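Local coordinates for minor capsid protein (Cafeteriavirus-dependent mavirus, PDB 6G42), which forms, as a pentamer of single jelly-roll subunits, the penton of the virophage capsid, probably closing the shell at its five-fold vertices, at the interface of chains A and B. Coordinates in Å, arbitrary orientation; residue numbers count along the deposited sequence, not the author numbering. Chains: chain A/B, Minor capsid protein.

The interface of chains A and B. Residues chain A 218-219; chain B 12-14, 38.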
loop_
_atom_site.group_PDB
_atom_site.type_symbol
_atom_site.label_atom_id
_atom_site.label_comp_id
_atom_site.label_asym_id
_atom_site.label_seq_id
_atom_site.Cartn_x
_atom_site.Cartn_y
_atom_site.Cartn_z
ATOM N N LEU A 218 -24.822 18.185 16.568
ATOM C CA LEU A 218 -25.566 17.563 15.459
ATOM C C LEU A 218 -26.552 18.536 14.778
ATOM O O LEU A 218 -26.950 19.538 15.380
ATOM C CB LEU A 218 -26.336 16.340 15.980
ATOM C CG LEU A 218 -25.540 15.059 16.251
ATOM C CD1 LEU A 218 -26.381 14.059 17.035
ATOM C CD2 LEU A 218 -25.052 14.440 14.945
ATOM N N PRO A 219 -26.965 18.231 13.527
ATOM C CA PRO A 219 -27.969 19.052 12.839
ATOM C C PRO A 219 -29.397 18.782 13.338
ATOM O O PRO A 219 -29.590 17.992 14.266
ATOM C CB PRO A 219 -27.804 18.644 11.371
ATOM C CG PRO A 219 -27.320 17.242 11.430
ATOM C CD PRO A 219 -26.485 17.127 12.673
ATOM N N ASN B 12 -20.908 17.930 13.378
ATOM C CA ASN B 12 -21.320 17.128 12.212
ATOM C C ASN B 12 -22.370 17.844 11.372
ATOM O O ASN B 12 -23.231 18.543 11.906
ATOM C CB ASN B 12 -21.891 15.777 12.644
ATOM C CG ASN B 12 -20.825 14.831 13.148
ATOM O OD1 ASN B 12 -20.088 14.224 12.359
ATOM N ND2 ASN B 12 -20.731 14.696 14.466
ATOM N N GLU B 13 -22.296 17.645 10.059
ATOM C CA GLU B 13 -23.317 18.124 9.133
ATOM C C GLU B 13 -23.531 17.154 7.978
ATOM O O GLU B 13 -22.598 16.498 7.529
ATOM C CB GLU B 13 -22.946 19.508 8.582
ATOM C CG GLU B 13 -23.463 20.687 9.396
ATOM C CD GLU B 13 -24.974 20.696 9.593
ATOM O OE1 GLU B 13 -25.712 20.176 8.723
ATOM O OE2 GLU B 13 -25.421 21.231 10.629
ATOM N N THR B 14 -24.772 17.088 7.503
ATOM C CA THR B 14 -25.151 16.219 6.389
ATOM C C THR B 14 -26.109 16.920 5.425
ATOM O O THR B 14 -26.849 17.820 5.814
ATOM C CB THR B 14 -25.810 14.919 6.886
ATOM O OG1 THR B 14 -26.910 15.237 7.743
ATOM C CG2 THR B 14 -24.817 14.069 7.661
ATOM N N ARG B 38 -27.148 27.458 15.166
ATOM C CA ARG B 38 -27.307 26.877 16.501
ATOM C C ARG B 38 -27.874 27.868 17.506
ATOM O O ARG B 38 -27.645 29.069 17.401
ATOM C CB ARG B 38 -25.971 26.328 16.996
ATOM C CG ARG B 38 -25.410 25.216 16.113
ATOM C CD ARG B 38 -24.379 24.369 16.841
ATOM N NE ARG B 38 -24.956 23.591 17.940
ATOM C CZ ARG B 38 -25.685 22.480 17.802
ATOM N NH1 ARG B 38 -25.964 21.974 16.595
ATOM N NH2 ARG B 38 -26.149 21.863 18.888
#
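A:Leu218 and A:Pro219, an extended loop stretch just past strand 216-217, run alongside strand 8-16 of chain B, both backbones in beta conformation, with A:Pro219 set over B:Asn12 and B:Glu13. The contact belongs to the lateral interface between neighbouring single jelly-roll subunits of the mavirus penton, deposited as a pentamer. B:Arg38 reaches in from the loop after strand 33-37 and gives a hydrogen bond from its terminal guanidinium nitrogen NH1 to the backbone oxygen O of A:Leu218 (2.9 Å). That oxygen lies at the edge of the guanidinium, nearly in its plane, whereas the donor is tilted 33° from the carbonyl plane; the bond is moderately bent, with 146° at the hydrogen. A bend of the arginine chain at chi3 swings its end towards this carbonyl; the bond recognises a main-chain group, whatever the side chain of A:Leu218.

A:Pro219 hides 62 Å² against chain B, more than any other residue of the patch. Its ring carbon CB meets the carboxylate of B:Glu13, lying 3.6 Å from OE2 with OE1 almost as near, a van der Waals contact with both oxygens. The glutamate chain bends at chi2 (-57°), which brings its carboxylate over one face of the ring, towards the CB corner. Over the same face, nearer CD, lies the backbone oxygen O of B:Asn12, 3.6 Å from proline CD, so the pyrrolidine touches both main chain and side chain. B:Thr14 borders it more loosely, with its hydroxyl OG1 4.2 Å from proline CG.

The side chains of A:Leu218 and B:Asn12 lie side by side and point the same way. Leucine methyl CD2 reaches asparagine CB at 4.1 Å, a loose contact made through the aliphatic base of the asparagine rather than its amide. The guanidinium's positive charge would probably polarise the A:Leu218 carbonyl.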